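Local coordinates for protein PlyP35 (PDB 6S3Y) that probably anchors a Listeria phage endolysin to its host's cell wall, acting as the C-terminal binding domain of the enzyme, at residues 10-15 / 30-35; 64-69 / 85-90. One frame throughout, in Å; residues are numbered along the deposited sequence.

Contact 1 (10-15 / 30-35); sequences IKDVGY and QWKHGT
Val13, Gly14 and Tyr15 pair antiparallel with Lys32, Trp31 and Gln30, joining the two arms of the hairpin made by strands 6-17 and 27-32. The backbone ladder has three rungs. Gly14 and Trp31 form the hydrogen-bonded pair, Gly14 N giving to Trp31 O at 2.9 Å and Trp31 N returning to Gly14 O at 3.1 Å. One step outward, His33 N binds Asp12 O at 2.9 Å, so the pairing runs on just past the strand ends.

Gln30 makes much of the side-chain contact, while the Asp12 carboxylate lies against His33, OD1 3.8 Å from His33 CB. Gln30 CB is 3.9 Å from Val13 CG2. Its chi1 of -75° sets CG anti to the carbonyl carbon, 4.0 Å from Tyr15 CD1. The amide plane is turned 72° from the tyrosine ring. Its OE1 accepts Lys11 NZ on an in-plane lone pair at 3.0 Å, and Tyr134 O holds the same ammonium; NE2 is tied to Ser27 OG. Both ends of the amide are therefore fixed, which sets its flip.

Beyond the ladder, Lys32 to Thr35 form a type II turn with Gly34 at positive phi, and Lys32 O receives both Thr35 N and Thr35 OG1. Paired strands bridged by such a long excursion are consistent with the RT-loop hairpin of an SH3-like fold.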
loop_
_atom_site.group_PDB
_atom_site.type_symbol
_atom_site.label_atom_id
_atom_site.label_comp_id
_atom_site.label_asym_id
_atom_site.label_seq_id
_atom_site.Cartn_x
_atom_site.Cartn_y
_atom_site.Cartn_z
ATOM N N ILE A 10 -6.455 8.924 1.257
ATOM C CA ILE A 10 -5.568 7.799 0.873
ATOM C C ILE A 10 -4.485 8.391 -0.052
ATOM O O ILE A 10 -4.828 9.185 -0.962
ATOM C CB ILE A 10 -6.374 6.641 0.265
ATOM C CG1 ILE A 10 -6.872 5.680 1.352
ATOM C CG2 ILE A 10 -5.551 5.873 -0.775
ATOM C CD1 ILE A 10 -7.625 6.338 2.476
ATOM N N LYS A 11 -3.232 8.026 0.185
ATOM C CA LYS A 11 -2.066 8.621 -0.531
ATOM C C LYS A 11 -2.127 8.306 -2.027
ATOM O O LYS A 11 -2.755 7.293 -2.433
ATOM C CB LYS A 11 -0.741 8.142 0.051
ATOM C CG LYS A 11 -0.456 8.629 1.460
ATOM C CD LYS A 11 0.856 8.036 1.998
ATOM C CE LYS A 11 1.233 8.642 3.324
ATOM N NZ LYS A 11 2.365 7.943 3.949
ATOM N N ASP A 12 -1.415 9.118 -2.802
ATOM C CA ASP A 12 -1.297 8.996 -4.276
ATOM C C ASP A 12 -0.098 8.108 -4.621
ATOM O O ASP A 12 0.583 8.392 -5.654
ATOM C CB ASP A 12 -1.131 10.403 -4.882
ATOM C CG ASP A 12 -1.362 10.425 -6.386
ATOM O OD1 ASP A 12 -2.312 9.746 -6.848
ATOM O OD2 ASP A 12 -0.555 11.068 -7.054
ATOM N N VAL A 13 0.152 7.048 -3.835
ATOM C CA VAL A 13 1.397 6.214 -3.962
ATOM C C VAL A 13 1.063 4.716 -4.006
ATOM O O VAL A 13 -0.049 4.298 -3.538
ATOM C CB VAL A 13 2.380 6.507 -2.818
ATOM C CG1 VAL A 13 2.705 7.999 -2.732
ATOM C CG2 VAL A 13 1.861 5.980 -1.475
ATOM N N GLY A 14 1.991 3.944 -4.568
ATOM C CA GLY A 14 2.138 2.488 -4.344
ATOM C C GLY A 14 3.190 2.227 -3.287
ATOM O O GLY A 14 4.124 3.041 -3.128
ATOM N N TYR A 15 3.082 1.097 -2.592
ATOM C CA TYR A 15 3.873 0.819 -1.373
ATOM C C TYR A 15 4.949 -0.217 -1.713
ATOM O O TYR A 15 4.612 -1.379 -1.944
ATOM C CB TYR A 15 2.914 0.409 -0.250
ATOM C CG TYR A 15 1.925 1.500 0.035
ATOM C CD1 TYR A 15 2.249 2.561 0.863
ATOM C CD2 TYR A 15 0.700 1.512 -0.608
ATOM C CE1 TYR A 15 1.355 3.593 1.067
ATOM C CE2 TYR A 15 -0.207 2.547 -0.404
ATOM C CZ TYR A 15 0.127 3.588 0.436
ATOM O OH TYR A 15 -0.741 4.628 0.625
ATOM N N GLN A 30 7.623 5.020 -1.342
ATOM C CA GLN A 30 6.215 5.309 -1.631
ATOM C C GLN A 30 6.217 6.012 -2.977
ATOM O O GLN A 30 6.395 7.234 -3.017
ATOM C CB GLN A 30 5.609 6.056 -0.439
ATOM C CG GLN A 30 5.360 5.121 0.734
ATOM C CD GLN A 30 4.668 5.760 1.906
ATOM O OE1 GLN A 30 4.206 6.890 1.835
ATOM N NE2 GLN A 30 4.640 5.036 3.019
ATOM N N TRP A 31 6.081 5.232 -4.038
ATOM C CA TRP A 31 6.214 5.707 -5.425
ATOM C C TRP A 31 4.907 6.381 -5.852
ATOM O O TRP A 31 3.854 5.706 -5.859
ATOM C CB TRP A 31 6.547 4.548 -6.366
ATOM C CG TRP A 31 7.980 4.102 -6.391
ATOM C CD1 TRP A 31 9.113 4.865 -6.392
ATOM C CD2 TRP A 31 8.426 2.740 -6.533
ATOM N NE1 TRP A 31 10.223 4.070 -6.489
ATOM C CE2 TRP A 31 9.830 2.764 -6.603
ATOM C CE3 TRP A 31 7.762 1.508 -6.622
ATOM C CZ2 TRP A 31 10.586 1.606 -6.742
ATOM C CZ3 TRP A 31 8.504 0.365 -6.779
ATOM C CH2 TRP A 31 9.893 0.416 -6.841
ATOM N N LYS A 32 5.006 7.635 -6.295
ATOM C CA LYS A 32 3.866 8.395 -6.863
ATOM C C LYS A 32 3.238 7.592 -8.005
ATOM O O LYS A 32 3.985 6.957 -8.796
ATOM C CB LYS A 32 4.360 9.765 -7.344
ATOM C CG LYS A 32 3.247 10.750 -7.656
ATOM C CD LYS A 32 3.770 12.129 -8.014
ATOM C CE LYS A 32 4.753 12.111 -9.171
ATOM N NZ LYS A 32 5.239 13.468 -9.520
ATOM N N HIS A 33 1.908 7.661 -8.115
ATOM C CA HIS A 33 1.128 7.140 -9.269
ATOM C C HIS A 33 1.889 7.470 -10.555
ATOM O O HIS A 33 2.315 8.617 -10.675
ATOM C CB HIS A 33 -0.286 7.730 -9.285
ATOM C CG HIS A 33 -1.205 7.043 -10.243
ATOM N ND1 HIS A 33 -1.679 7.617 -11.408
ATOM C CD2 HIS A 33 -1.674 5.778 -10.232
ATOM C CE1 HIS A 33 -2.524 6.770 -11.986
ATOM N NE2 HIS A 33 -2.500 5.618 -11.311
ATOM N N GLY A 34 2.088 6.506 -11.436
ATOM C CA GLY A 34 2.720 6.726 -12.755
ATOM C C GLY A 34 4.237 6.582 -12.760
ATOM O O GLY A 34 4.799 6.571 -13.854
ATOM N N THR A 35 4.899 6.426 -11.614
ATOM C CA THR A 35 6.368 6.194 -11.580
ATOM C C THR A 35 6.693 4.952 -12.422
ATOM O O THR A 35 5.956 3.968 -12.326
ATOM C CB THR A 35 6.893 6.014 -10.164
ATOM O OG1 THR A 35 6.502 7.156 -9.411
ATOM C CG2 THR A 35 8.400 5.865 -10.112
#

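Contact 2 (64-69 / 85-90); sequences HSMAKV and HAFCWD
Met66, a selenomethionine in this crystal, reaches across from the 3-10 turn 64-66 to the imidazole of His85 and the ring of Phe87 on strand 78-89. This is a buried side-chain contact: the CA atoms of Met66 and His85, the nearest pair, are still 6.8 Å apart. Met66 has CG anti to its carbonyl carbon, and beyond CG the chain is extended (chi3 -180°), which takes CE out to the imidazole.

The chain passes His85 at about a right angle. Its CE lies over one face of the imidazole, 4.1 Å from the ring centroid and 26° off the normal, a CH-pi contact; the selenium is farther out, 5.0 Å from the centroid. The same methyl rests 3.3 Å from His85 O and 4.2 Å from Phe87 CE2, lying between the strand backbone and the Phe87 ring.

In His85, chi1 of 81° puts CG between the backbone N and the carbonyl carbon, on the side where Met66 and Ser65 lie. Ser65 OG lies near the ring edge, but the modelled approach is too close to trust and the imidazole is probably turned over, so its polar pairing is left undecided. OG also lies 4.1 Å from Phe87 CZ. The imidazole turns an edge toward one face of Phe87, near the rim. Tyr63 and Phe99 each pack edge-to-face with Phe87, and Asn83 ND2 donates to Ser65 O.

A 3-10 turn leading into a further strand, here 67-72, is a familiar feature of SH3 folds; in this protein the turn abuts strand 78-89, which pairs both with 36-41 and 67-72 and with 99-103, and so probably bridges two SH3-like units.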
loop_
_atom_site.group_PDB
_atom_site.type_symbol
_atom_site.label_atom_id
_atom_site.label_comp_id
_atom_site.label_asym_id
_atom_site.label_seq_id
_atom_site.Cartn_x
_atom_site.Cartn_y
_atom_site.Cartn_z
ATOM N N HIS A 64 0.855 -6.806 -6.434
ATOM C CA HIS A 64 0.749 -6.963 -7.911
ATOM C C HIS A 64 -0.193 -5.910 -8.498
ATOM O O HIS A 64 0.088 -5.432 -9.613
ATOM C CB HIS A 64 0.321 -8.382 -8.274
ATOM C CG HIS A 64 -1.112 -8.667 -8.024
ATOM N ND1 HIS A 64 -1.657 -8.828 -6.743
ATOM C CD2 HIS A 64 -2.123 -8.784 -8.887
ATOM C CE1 HIS A 64 -2.945 -9.054 -6.847
ATOM N NE2 HIS A 64 -3.255 -9.041 -8.145
ATOM N N SER A 65 -1.262 -5.532 -7.785
ATOM C CA SER A 65 -2.268 -4.573 -8.329
ATOM C C SER A 65 -1.728 -3.147 -8.322
ATOM O O SER A 65 -2.332 -2.263 -8.894
ATOM C CB SER A 65 -3.581 -4.717 -7.621
ATOM O OG SER A 65 -3.462 -4.399 -6.242
HETATM N N MSE A 66 -0.571 -2.896 -7.683
HETATM C CA MSE A 66 0.048 -1.578 -7.699
HETATM C C MSE A 66 1.127 -1.439 -8.787
HETATM O O MSE A 66 1.804 -0.408 -8.852
HETATM C CB MSE A 66 0.626 -1.250 -6.330
HETATM C CG MSE A 66 -0.403 -1.303 -5.249
HETATM SE SE MSE A 66 0.415 -1.233 -3.519
HETATM C CE MSE A 66 -1.182 -1.323 -2.389
ATOM N N ALA A 67 1.283 -2.448 -9.644
ATOM C CA ALA A 67 2.292 -2.412 -10.690
ATOM C C ALA A 67 1.704 -2.937 -11.996
ATOM O O ALA A 67 1.302 -4.098 -12.049
ATOM C CB ALA A 67 3.517 -3.217 -10.309
ATOM N N LYS A 68 1.690 -2.096 -13.020
ATOM C CA LYS A 68 1.178 -2.421 -14.370
ATOM C C LYS A 68 2.387 -2.724 -15.259
ATOM O O LYS A 68 3.170 -1.797 -15.513
ATOM C CB LYS A 68 0.338 -1.227 -14.861
ATOM C CG LYS A 68 -0.342 -1.400 -16.201
ATOM C CD LYS A 68 -1.036 -0.109 -16.645
ATOM C CE LYS A 68 -0.041 1.031 -16.804
ATOM N NZ LYS A 68 -0.653 2.294 -17.273
ATOM N N VAL A 69 2.546 -3.967 -15.684
ATOM C CA VAL A 69 3.709 -4.414 -16.511
ATOM C C VAL A 69 3.473 -3.962 -17.975
ATOM O O VAL A 69 2.450 -4.324 -18.534
ATOM C CB VAL A 69 3.899 -5.944 -16.446
ATOM C CG1 VAL A 69 4.982 -6.409 -17.400
ATOM C CG2 VAL A 69 4.214 -6.433 -15.075
ATOM N N HIS A 85 -2.830 2.870 -5.050
ATOM C CA HIS A 85 -4.091 2.575 -4.301
ATOM C C HIS A 85 -3.696 2.032 -2.938
ATOM O O HIS A 85 -2.506 1.691 -2.742
ATOM C CB HIS A 85 -5.019 1.614 -5.058
ATOM C CG HIS A 85 -4.668 0.167 -4.941
ATOM N ND1 HIS A 85 -4.073 -0.529 -5.982
ATOM C CD2 HIS A 85 -4.802 -0.727 -3.920
ATOM C CE1 HIS A 85 -3.897 -1.789 -5.629
ATOM N NE2 HIS A 85 -4.321 -1.926 -4.373
ATOM N N ALA A 86 -4.635 1.989 -2.016
ATOM C CA ALA A 86 -4.402 1.435 -0.669
ATOM C C ALA A 86 -5.390 0.295 -0.437
ATOM O O ALA A 86 -6.113 -0.118 -1.394
ATOM C CB ALA A 86 -4.512 2.544 0.342
ATOM N N PHE A 87 -5.461 -0.197 0.788
ATOM C CA PHE A 87 -6.363 -1.285 1.200
ATOM C C PHE A 87 -6.891 -0.956 2.589
ATOM O O PHE A 87 -6.172 -0.263 3.349
ATOM C CB PHE A 87 -5.639 -2.621 1.271
ATOM C CG PHE A 87 -5.403 -3.330 -0.037
ATOM C CD1 PHE A 87 -6.452 -3.626 -0.884
ATOM C CD2 PHE A 87 -4.128 -3.754 -0.382
ATOM C CE1 PHE A 87 -6.237 -4.325 -2.056
ATOM C CE2 PHE A 87 -3.918 -4.463 -1.557
ATOM C CZ PHE A 87 -4.966 -4.740 -2.403
ATOM N N CYS A 88 -8.073 -1.486 2.930
ATOM C CA CYS A 88 -8.447 -1.721 4.349
ATOM C C CYS A 88 -8.886 -3.174 4.490
ATOM O O CYS A 88 -9.348 -3.803 3.478
ATOM C CB CYS A 88 -9.501 -0.739 4.838
ATOM S SG CYS A 88 -10.994 -0.730 3.819
ATOM N N TRP A 89 -8.725 -3.719 5.696
ATOM C CA TRP A 89 -8.943 -5.159 5.955
ATOM C C TRP A 89 -9.944 -5.336 7.098
ATOM O O TRP A 89 -9.924 -4.520 8.034
ATOM C CB TRP A 89 -7.609 -5.808 6.324
ATOM C CG TRP A 89 -6.608 -5.928 5.204
ATOM C CD1 TRP A 89 -6.381 -7.011 4.422
ATOM C CD2 TRP A 89 -5.611 -4.951 4.839
ATOM N NE1 TRP A 89 -5.331 -6.779 3.585
ATOM C CE2 TRP A 89 -4.837 -5.525 3.816
ATOM C CE3 TRP A 89 -5.294 -3.655 5.276
ATOM C CZ2 TRP A 89 -3.773 -4.856 3.209
ATOM C CZ3 TRP A 89 -4.240 -2.993 4.683
ATOM C CH2 TRP A 89 -3.490 -3.584 3.671
ATOM N N ASP A 90 -10.689 -6.435 7.078
ATOM C CA ASP A 90 -11.685 -6.691 8.153
ATOM C C ASP A 90 -10.994 -7.297 9.361
ATOM O O ASP A 90 -11.681 -7.582 10.317
ATOM C CB ASP A 90 -12.833 -7.541 7.665
ATOM C CG ASP A 90 -12.545 -9.001 7.449
ATOM O OD1 ASP A 90 -11.362 -9.376 7.319
ATOM O OD2 ASP A 90 -13.533 -9.728 7.356
#

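The two contacts follow one another along the chain, neither nested nor crossed. Contact 1 closes the excursion between 15 and 30 by pairing strands 6-17 and 27-32; the chain then builds strands 36-41, 46-53 and 56-63 before contact 2 brings the turn before strand 67-72 against strand 78-89, at the open end of that hairpin. Their centres are 10 Å apart and they share a packing seam: Tyr15 CE2 lies 3.4 Å from His85 O, Tyr15 N is 3.7 Å from Met66 SE, and Ile10 CG2 is 3.7 Å from Ala86 CB. Strand 6-17 pairs with 107-110 and 136-137, linking the chain ends, and its packing on 78-89 joins their two sheets.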